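Local coordinates for protein (S)-ureidoglycine--glyoxylate transaminase (Bacillus subtilis, PDB 3ISL) that transfers the amino group of (S)-ureidoglycine to glyoxylate, yielding oxalurate and glycine, as a pyridoxal-phosphate-dependent step of purine catabolism, at residues P33-G36 and Q37-A41; Y274-R277 and E278-L282; L282-E285 and E286-T290. All blocks are in the same frame, centred on the assembly; numbering follows the deposited sequence.

Interaction 1 of 3, residues P33-G36 and Q37-A41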
ATOM      1  N   PRO A  33       6.379   8.373  16.079  1.00 18.61           N
ATOM      2  CA  PRO A  33       7.603   8.009  15.327  1.00 17.92           C
ATOM      3  C   PRO A  33       7.641   6.493  14.990  1.00 17.92           C
ATOM      4  O   PRO A  33       7.286   5.632  15.807  1.00 18.47           O
ATOM      5  CB  PRO A  33       8.743   8.473  16.241  1.00 17.84           C
ATOM      6  CG  PRO A  33       8.108   9.811  16.935  1.00 20.20           C
ATOM      7  CD  PRO A  33       6.659   9.230  17.263  1.00 17.22           C
ATOM      8  N   VAL A  34       8.115   6.192  13.798  1.00 17.53           N
ATOM      9  CA  VAL A  34       8.142   4.835  13.276  1.00 18.88           C
ATOM     10  C   VAL A  34       9.225   4.014  13.989  1.00 19.17           C
ATOM     11  O   VAL A  34      10.154   4.587  14.567  1.00 19.99           O
ATOM     12  CB  VAL A  34       8.424   4.791  11.783  1.00 19.63           C
ATOM     13  CG1 VAL A  34       7.366   5.551  10.960  1.00 21.41           C
ATOM     14  CG2 VAL A  34       9.773   5.329  11.494  1.00 20.12           C
ATOM     15  N   VAL A  35       9.027   2.695  14.007  1.00 20.00           N
ATOM     16  CA  VAL A  35      10.026   1.713  14.408  1.00 21.73           C
ATOM     17  C   VAL A  35      10.183   0.784  13.182  1.00 23.20           C
ATOM     18  O   VAL A  35       9.323   0.801  12.343  1.00 24.63           O
ATOM     19  CB  VAL A  35       9.546   0.872  15.659  1.00 21.67           C
ATOM     20  CG1 VAL A  35       9.380   1.752  16.928  1.00 19.08           C
ATOM     21  CG2 VAL A  35       8.272   0.021  15.376  1.00 18.97           C
ATOM     22  N   GLY A  36      11.234  -0.038  13.105  1.00 26.10           N
ATOM     23  CA  GLY A  36      11.477  -0.904  11.909  1.00 26.22           C
ATOM     24  C   GLY A  36      10.784  -2.234  11.936  1.00 26.48           C
ATOM     25  O   GLY A  36      10.218  -2.549  12.974  1.00 24.97           O
ATOM     26  N   GLN A  37      10.797  -2.994  10.803  1.00 28.37           N
ATOM     27  CA  GLN A  37       9.977  -4.223  10.640  1.00 29.57           C
ATOM     28  C   GLN A  37      10.535  -5.245  11.553  1.00 29.47           C
ATOM     29  O   GLN A  37       9.815  -6.066  12.011  1.00 30.86           O
ATOM     30  CB  GLN A  37      10.010  -4.854   9.187  1.00 31.77           C
ATOM     31  CG  GLN A  37      11.177  -4.400   8.259  1.00 31.02           C
ATOM     32  CD  GLN A  37      11.478  -5.318   7.010  1.00 35.47           C
ATOM     33  OE1 GLN A  37      10.662  -6.147   6.546  1.00 34.74           O
ATOM     34  NE2 GLN A  37      12.693  -5.152   6.474  1.00 33.35           N
ATOM     35  N   PHE A  38      11.835  -5.220  11.785  1.00 28.82           N
ATOM     36  CA  PHE A  38      12.450  -6.250  12.621  1.00 30.63           C
ATOM     37  C   PHE A  38      12.730  -5.793  14.049  1.00 28.46           C
ATOM     38  O   PHE A  38      13.577  -6.362  14.730  1.00 30.40           O
ATOM     39  CB  PHE A  38      13.787  -6.709  12.018  1.00 31.33           C
ATOM     40  CG  PHE A  38      13.689  -7.093  10.571  1.00 37.75           C
ATOM     41  CD1 PHE A  38      14.534  -6.482   9.623  1.00 41.19           C
ATOM     42  CD2 PHE A  38      12.673  -8.003  10.137  1.00 41.13           C
ATOM     43  CE1 PHE A  38      14.410  -6.803   8.260  1.00 44.51           C
ATOM     44  CE2 PHE A  38      12.531  -8.341   8.783  1.00 42.59           C
ATOM     45  CZ  PHE A  38      13.413  -7.746   7.836  1.00 45.25           C
ATOM     46  N   ASP A  39      12.102  -4.733  14.469  1.00 24.49           N
ATOM     47  CA  ASP A  39      12.267  -4.278  15.837  1.00 23.14           C
ATOM     48  C   ASP A  39      11.174  -5.000  16.646  1.00 21.26           C
ATOM     49  O   ASP A  39      10.038  -5.062  16.215  1.00 20.65           O
ATOM     50  CB  ASP A  39      12.032  -2.775  15.796  1.00 22.89           C
ATOM     51  CG  ASP A  39      12.133  -2.109  17.165  1.00 26.47           C
ATOM     52  OD1 ASP A  39      11.636  -2.675  18.186  1.00 24.07           O
ATOM     53  OD2 ASP A  39      12.674  -0.987  17.207  1.00 24.99           O
ATOM     54  N   PRO A  40      11.516  -5.583  17.800  1.00 21.90           N
ATOM     55  CA  PRO A  40      10.530  -6.309  18.683  1.00 21.33           C
ATOM     56  C   PRO A  40       9.300  -5.463  18.975  1.00 20.38           C
ATOM     57  O   PRO A  40       8.174  -5.994  19.114  1.00 19.26           O
ATOM     58  CB  PRO A  40      11.351  -6.547  19.977  1.00 22.39           C
ATOM     59  CG  PRO A  40      12.797  -6.640  19.443  1.00 23.37           C
ATOM     60  CD  PRO A  40      12.890  -5.663  18.328  1.00 20.57           C
ATOM     61  N   ALA A  41       9.469  -4.144  19.038  1.00 19.36           N
ATOM     62  CA  ALA A  41       8.260  -3.315  19.203  1.00 21.34           C
ATOM     63  C   ALA A  41       7.304  -3.538  18.020  1.00 21.73           C
ATOM     64  O   ALA A  41       6.061  -3.543  18.191  1.00 21.35           O
ATOM     65  CB  ALA A  41       8.616  -1.861  19.321  1.00 21.46           C
TER

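Interaction 2 of 3, residues Y274-R277 and E278-L282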
ATOM      1  N   TYR A 274       0.234   0.931  12.519  1.00 16.38           N
ATOM      2  CA  TYR A 274      -0.198   1.646  13.705  1.00 15.45           C
ATOM      3  C   TYR A 274      -1.699   1.916  13.600  1.00 16.23           C
ATOM      4  O   TYR A 274      -2.474   1.669  14.576  1.00 14.24           O
ATOM      5  CB  TYR A 274       0.528   3.026  13.875  1.00 15.87           C
ATOM      6  CG  TYR A 274       2.010   3.002  14.269  1.00 17.74           C
ATOM      7  CD1 TYR A 274       2.627   1.836  14.743  1.00 16.44           C
ATOM      8  CD2 TYR A 274       2.776   4.185  14.205  1.00 20.52           C
ATOM      9  CE1 TYR A 274       3.986   1.851  15.136  1.00 13.31           C
ATOM     10  CE2 TYR A 274       4.090   4.211  14.556  1.00 13.54           C
ATOM     11  CZ  TYR A 274       4.711   3.044  15.038  1.00 15.24           C
ATOM     12  OH  TYR A 274       6.089   3.090  15.379  1.00 15.21           O
ATOM     13  N   ALA A 275      -2.073   2.468  12.440  1.00 15.31           N
ATOM     14  CA  ALA A 275      -3.435   2.911  12.196  1.00 15.49           C
ATOM     15  C   ALA A 275      -4.408   1.727  12.196  1.00 14.71           C
ATOM     16  O   ALA A 275      -5.423   1.794  12.822  1.00 15.57           O
ATOM     17  CB  ALA A 275      -3.533   3.764  10.920  1.00 12.54           C
ATOM     18  N   LEU A 276      -4.051   0.625  11.571  1.00 15.09           N
ATOM     19  CA  LEU A 276      -4.892  -0.567  11.582  1.00 14.50           C
ATOM     20  C   LEU A 276      -5.071  -1.138  13.002  1.00 14.64           C
ATOM     21  O   LEU A 276      -6.199  -1.429  13.454  1.00 16.04           O
ATOM     22  CB  LEU A 276      -4.256  -1.657  10.652  1.00 12.23           C
ATOM     23  CG  LEU A 276      -5.048  -2.932  10.556  1.00 13.38           C
ATOM     24  CD1 LEU A 276      -6.557  -2.688  10.021  1.00 11.33           C
ATOM     25  CD2 LEU A 276      -4.330  -3.914   9.678  1.00 14.20           C
ATOM     26  N   ARG A 277      -3.950  -1.357  13.671  1.00 15.89           N
ATOM     27  CA  ARG A 277      -3.966  -1.744  15.082  1.00 17.12           C
ATOM     28  C   ARG A 277      -4.945  -0.898  15.903  1.00 16.73           C
ATOM     29  O   ARG A 277      -5.879  -1.431  16.550  1.00 15.79           O
ATOM     30  CB  ARG A 277      -2.529  -1.652  15.609  1.00 17.48           C
ATOM     31  CG  ARG A 277      -2.197  -2.430  16.963  1.00 19.79           C
ATOM     32  CD  ARG A 277      -2.509  -1.580  18.160  1.00 22.78           C
ATOM     33  NE  ARG A 277      -2.055  -2.237  19.387  1.00 22.53           N
ATOM     34  CZ  ARG A 277      -2.326  -1.833  20.621  1.00 22.45           C
ATOM     35  NH1 ARG A 277      -3.017  -0.703  20.810  1.00 23.24           N
ATOM     36  NH2 ARG A 277      -1.861  -2.544  21.672  1.00 17.89           N
ATOM     37  N   GLU A 278      -4.797   0.434  15.847  1.00 16.81           N
ATOM     38  CA  GLU A 278      -5.712   1.265  16.620  1.00 17.76           C
ATOM     39  C   GLU A 278      -7.148   1.186  16.129  1.00 16.14           C
ATOM     40  O   GLU A 278      -8.045   1.166  16.943  1.00 16.72           O
ATOM     41  CB  GLU A 278      -5.255   2.717  16.744  1.00 17.35           C
ATOM     42  CG  GLU A 278      -3.934   2.887  17.424  1.00 22.02           C
ATOM     43  CD  GLU A 278      -3.940   2.484  18.923  1.00 25.51           C
ATOM     44  OE1 GLU A 278      -3.786   3.351  19.814  1.00 26.07           O
ATOM     45  OE2 GLU A 278      -4.048   1.283  19.199  1.00 26.64           O
ATOM     46  N   GLY A 279      -7.359   1.156  14.815  1.00 15.81           N
ATOM     47  CA  GLY A 279      -8.726   1.069  14.258  1.00 16.23           C
ATOM     48  C   GLY A 279      -9.472  -0.209  14.637  1.00 16.45           C
ATOM     49  O   GLY A 279     -10.618  -0.151  15.075  1.00 15.97           O
ATOM     50  N   VAL A 280      -8.792  -1.361  14.541  1.00 15.82           N
ATOM     51  CA  VAL A 280      -9.396  -2.594  15.006  1.00 16.73           C
ATOM     52  C   VAL A 280      -9.537  -2.588  16.540  1.00 17.03           C
ATOM     53  O   VAL A 280     -10.530  -3.067  17.101  1.00 15.58           O
ATOM     54  CB  VAL A 280      -8.592  -3.821  14.564  1.00 16.29           C
ATOM     55  CG1 VAL A 280      -9.411  -5.026  14.794  1.00 17.30           C
ATOM     56  CG2 VAL A 280      -8.361  -3.672  13.049  1.00 17.71           C
ATOM     57  N   ARG A 281      -8.588  -2.009  17.243  1.00 16.58           N
ATOM     58  CA  ARG A 281      -8.826  -2.005  18.709  1.00 17.80           C
ATOM     59  C   ARG A 281     -10.141  -1.258  19.036  1.00 18.21           C
ATOM     60  O   ARG A 281     -10.829  -1.645  19.951  1.00 19.61           O
ATOM     61  CB  ARG A 281      -7.647  -1.379  19.470  1.00 17.08           C
ATOM     62  CG  ARG A 281      -7.918  -1.006  20.911  1.00 17.00           C
ATOM     63  CD  ARG A 281      -6.709  -0.417  21.560  1.00 25.50           C
ATOM     64  NE  ARG A 281      -6.353   0.924  21.086  1.00 22.70           N
ATOM     65  CZ  ARG A 281      -6.860   2.066  21.551  1.00 21.86           C
ATOM     66  NH1 ARG A 281      -7.852   2.094  22.451  1.00 17.90           N
ATOM     67  NH2 ARG A 281      -6.389   3.197  21.061  1.00 20.63           N
ATOM     68  N   LEU A 282     -10.440  -0.164  18.325  1.00 18.25           N
ATOM     69  CA  LEU A 282     -11.643   0.618  18.582  1.00 18.38           C
ATOM     70  C   LEU A 282     -12.884  -0.128  18.234  1.00 18.44           C
ATOM     71  O   LEU A 282     -13.915  -0.002  18.957  1.00 18.05           O
ATOM     72  CB  LEU A 282     -11.668   1.981  17.885  1.00 17.33           C
ATOM     73  CG  LEU A 282     -10.542   2.932  18.284  1.00 22.57           C
ATOM     74  CD1 LEU A 282     -10.752   4.334  17.679  1.00 26.54           C
ATOM     75  CD2 LEU A 282     -10.308   3.041  19.780  1.00 21.80           C
TER

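Interaction 3 of 3, residues L282-E285 and E286-T290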
ATOM      1  N   LEU A 282     -10.440  -0.164  18.325  1.00 18.25           N
ATOM      2  CA  LEU A 282     -11.643   0.618  18.582  1.00 18.38           C
ATOM      3  C   LEU A 282     -12.884  -0.128  18.234  1.00 18.44           C
ATOM      4  O   LEU A 282     -13.915  -0.002  18.957  1.00 18.05           O
ATOM      5  CB  LEU A 282     -11.668   1.981  17.885  1.00 17.33           C
ATOM      6  CG  LEU A 282     -10.542   2.932  18.284  1.00 22.57           C
ATOM      7  CD1 LEU A 282     -10.752   4.334  17.679  1.00 26.54           C
ATOM      8  CD2 LEU A 282     -10.308   3.041  19.780  1.00 21.80           C
ATOM      9  N   VAL A 283     -12.832  -0.904  17.158  1.00 18.04           N
ATOM     10  CA  VAL A 283     -14.013  -1.728  16.895  1.00 18.64           C
ATOM     11  C   VAL A 283     -14.303  -2.730  17.996  1.00 18.29           C
ATOM     12  O   VAL A 283     -15.424  -2.897  18.409  1.00 16.88           O
ATOM     13  CB  VAL A 283     -14.173  -2.279  15.434  1.00 19.73           C
ATOM     14  CG1 VAL A 283     -13.255  -1.694  14.437  1.00 19.49           C
ATOM     15  CG2 VAL A 283     -14.720  -3.784  15.279  1.00 16.55           C
ATOM     16  N   LEU A 284     -13.269  -3.358  18.475  1.00 17.45           N
ATOM     17  CA  LEU A 284     -13.414  -4.360  19.513  1.00 18.94           C
ATOM     18  C   LEU A 284     -13.799  -3.739  20.852  1.00 18.40           C
ATOM     19  O   LEU A 284     -14.387  -4.410  21.653  1.00 18.50           O
ATOM     20  CB  LEU A 284     -12.095  -5.148  19.613  1.00 18.33           C
ATOM     21  CG  LEU A 284     -11.966  -6.471  18.835  1.00 22.16           C
ATOM     22  CD1 LEU A 284     -13.096  -6.971  17.802  1.00 18.68           C
ATOM     23  CD2 LEU A 284     -10.616  -6.697  18.317  1.00 16.99           C
ATOM     24  N   GLU A 285     -13.439  -2.472  21.115  1.00 19.62           N
ATOM     25  CA  GLU A 285     -13.824  -1.851  22.354  1.00 20.15           C
ATOM     26  C   GLU A 285     -15.295  -1.521  22.315  1.00 21.03           C
ATOM     27  O   GLU A 285     -15.969  -1.636  23.335  1.00 19.34           O
ATOM     28  CB  GLU A 285     -13.018  -0.610  22.694  1.00 20.01           C
ATOM     29  CG  GLU A 285     -11.507  -0.896  22.837  1.00 26.30           C
ATOM     30  CD  GLU A 285     -10.681   0.296  23.370  1.00 29.67           C
ATOM     31  OE1 GLU A 285     -11.203   1.433  23.348  1.00 26.95           O
ATOM     32  OE2 GLU A 285      -9.506   0.066  23.839  1.00 29.24           O
ATOM     33  N   GLU A 286     -15.780  -1.108  21.134  1.00 20.77           N
ATOM     34  CA  GLU A 286     -17.181  -0.917  20.927  1.00 19.42           C
ATOM     35  C   GLU A 286     -17.962  -2.226  21.127  1.00 20.99           C
ATOM     36  O   GLU A 286     -19.017  -2.265  21.808  1.00 19.08           O
ATOM     37  CB  GLU A 286     -17.464  -0.292  19.545  1.00 18.76           C
ATOM     38  CG  GLU A 286     -19.000   0.084  19.415  1.00 17.89           C
ATOM     39  CD  GLU A 286     -19.355   0.871  18.158  1.00 18.48           C
ATOM     40  OE1 GLU A 286     -18.467   1.044  17.292  1.00 15.61           O
ATOM     41  OE2 GLU A 286     -20.529   1.370  18.012  1.00 18.12           O
ATOM     42  N   GLY A 287     -17.438  -3.323  20.585  1.00 19.82           N
ATOM     43  CA  GLY A 287     -18.209  -4.539  20.600  1.00 19.58           C
ATOM     44  C   GLY A 287     -18.778  -4.712  19.204  1.00 19.36           C
ATOM     45  O   GLY A 287     -19.487  -3.804  18.673  1.00 19.46           O
ATOM     46  N   LEU A 288     -18.492  -5.877  18.601  1.00 18.93           N
ATOM     47  CA  LEU A 288     -18.969  -6.162  17.260  1.00 19.99           C
ATOM     48  C   LEU A 288     -20.506  -6.062  17.182  1.00 18.97           C
ATOM     49  O   LEU A 288     -21.058  -5.281  16.386  1.00 18.71           O
ATOM     50  CB  LEU A 288     -18.481  -7.554  16.810  1.00 19.72           C
ATOM     51  CG  LEU A 288     -17.017  -7.644  16.410  1.00 24.19           C
ATOM     52  CD1 LEU A 288     -16.761  -9.034  15.797  1.00 25.48           C
ATOM     53  CD2 LEU A 288     -16.726  -6.560  15.387  1.00 23.30           C
ATOM     54  N   GLU A 289     -21.217  -6.807  18.030  1.00 19.39           N
ATOM     55  CA  GLU A 289     -22.691  -6.743  17.988  1.00 19.28           C
ATOM     56  C   GLU A 289     -23.284  -5.339  18.282  1.00 19.77           C
ATOM     57  O   GLU A 289     -24.137  -4.875  17.528  1.00 16.80           O
ATOM     58  CB  GLU A 289     -23.341  -7.853  18.832  1.00 20.61           C
ATOM     59  CG  GLU A 289     -24.101  -8.872  17.939  1.00 28.94           C
ATOM     60  CD  GLU A 289     -23.332 -10.113  17.670  1.00 38.00           C
ATOM     61  OE1 GLU A 289     -22.315 -10.035  16.984  1.00 42.59           O
ATOM     62  OE2 GLU A 289     -23.754 -11.210  18.132  1.00 45.73           O
ATOM     63  N   THR A 290     -22.760  -4.641  19.312  1.00 19.98           N
ATOM     64  CA  THR A 290     -23.056  -3.226  19.572  1.00 20.10           C
ATOM     65  C   THR A 290     -22.757  -2.379  18.343  1.00 19.41           C
ATOM     66  O   THR A 290     -23.594  -1.603  17.885  1.00 19.53           O
ATOM     67  CB  THR A 290     -22.235  -2.694  20.783  1.00 20.24           C
ATOM     68  OG1 THR A 290     -22.505  -3.519  21.890  1.00 23.07           O
ATOM     69  CG2 THR A 290     -22.590  -1.244  21.192  1.00 23.04           C
TER

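Interaction 1 of 3, residues P33-G36 and Q37-A41
The carboxylate of Asp-39, the N-cap of helix 40-56, touches Val-35 through OD2, which lies 4.0 Å from Val-35 CB, while the ring of Phe-38 has Gln-37 CG over the centre of one face, 3.9 Å above the plane. Gly-36 to Asp-39 form a type I beta turn that leads directly into this helix. Ala-41 N donates to Asp-39 OD1 at 2.8 Å, the capping bond, meeting it on the anti side, 24° out of the carboxylate plane. The turn is closed by Asp-39 N to Gly-36 O, 3.2 Å long with a fairly straight N-H angle of 161°, although the donor stands well above the carbonyl plane. With CG anti to the backbone N (chi1 179°), Asp-39 can send one oxygen to the helix start and leave OD2 for a salt bridge with Arg-12 of the second subunit. Replacing Asp-39 by an alanine would probably leave both Ala-41 N without its cap and that arginine without its mate at the dimer interface. Gln-37 is turned off toward Tyr-257 and Asn-264, to which its amide is hydrogen-bonded, and its side chain comes within about 6 Å of a bound pyridoxal-5'-phosphate. Outside the turn, Val-35 CG2 and Ala-41 CB make a loose apolar contact at 4.4 Å.

Interaction 2 of 3, residues Y274-R277 and E278-L282
A salt-bridge network of Arg-277, Glu-278 and Arg-281 runs along one side of helix 270-286, at the dimer interface. Glu-278 is the acceptor common to both arginines. Arg-281 grips its carboxylate side-on with two nitrogens: NE to Glu-278 OE2 at 3.0 Å and NH2 to Glu-278 OE1 at 2.9 Å, both approaching from above the carboxylate plane. Arg-277 NH1 reaches Glu-278 OE2 at 2.8 Å, on the syn side and almost within its own guanidinium plane. Arg-277 NH1 and Arg-281 NE approach OE2 from opposite faces of the carboxylate, and two bonds hold this oxygen. The guanidinium plane of Arg-277 and the carboxylate plane of Glu-278 are 39° apart, so the two groups are not coplanar. A bend in the Arg-277 chain (chi2 -87°) brings the guanidinium edge to Glu-278 OE2 and also sets Arg-277 CD 3.4 Å from that oxygen. Arg-277 NH1 and Arg-281 NE are 3.7 Å apart, a proximity that the shared carboxylate would be expected to offset.

Outside the segments, NH1 of Arg-277 also donates to Arg-5 O of the second subunit and NH2 pairs with Glu-48; Glu-278 OE1 accepts from Leu-7 N of the second subunit, and Arg-281 NH1 pairs with Glu-285. Away from the charges, Leu-276 and Val-280 lie side by side and point the same way, CD1 of the leucine 3.7 Å from CG2 of the valine. Beneath both groups runs the regular backbone ladder, for instance Val-280 N to Leu-276 O at 2.8 Å, nearly linear at 179°. The i to i+3 pair Glu-278 with Arg-281 and the i to i+4 pair Leu-276 with Val-280 are typical of an alpha-helix, here one carrying a buried salt-bridge network at a subunit interface.

Interaction 3 of 3, residues L282-E285 and E286-T290
Val-283 and Leu-288 meet at a slant across the break between helices 270-286 and 288-308, a helix-glycine-helix junction. Their methyls are pressed closely, Val-283 CG2 lying 3.4 Å from Leu-288 CD2, closer than two methyl groups normally sit. The valine is also nearly eclipsed (chi1 -11°); this torsion and the short contact may mark strain or uncertainty in the model. CG of Leu-288 lies anti to the carbonyl carbon (chi1 -76°), directing the branched end back toward the first helix.

The break between the helices falls at Gly-287, whose phi of 103° is positive and which is also the N-cap of the second helix; a CB at these angles would jam against the carbonyl oxygen of Glu-286. Two backbone bonds finish the first helix: Glu-286 N to Leu-282 O at 3.1 Å and Gly-287 N to Val-283 O at 3.0 Å, the latter more bent. Glu-286 rests its CB 3.5 Å from Val-283 O and carries its extended chain on to Arg-294 and Arg-291, with which OE1 forms salt bridges. Leu-284, which also packs on Met-52 and Glu-55 of helix 40-56, adds a looser contact, its CD1 4.2 Å from Leu-288 CG.

Interactions 1 and 2 are buried, and both touch the second subunit; interaction 3 is largely a surface contact. The first two meet directly: Pro-33 O lies 2.8 Å from Tyr-274 OH, a probable hydrogen bond tying the 33-36 loop to helix 270-286. Interactions 2 and 3 use that same helix and share Leu-282, their centres about 12 Å apart, whereas interactions 1 and 3 do not touch, with nearest atoms about 17 Å apart. Chemistry changes accordingly: a turn and capping aspartate at the start of helix 40-56, an interface charge network midway along helix 270-286, and apolar packing with a glycine break at its end.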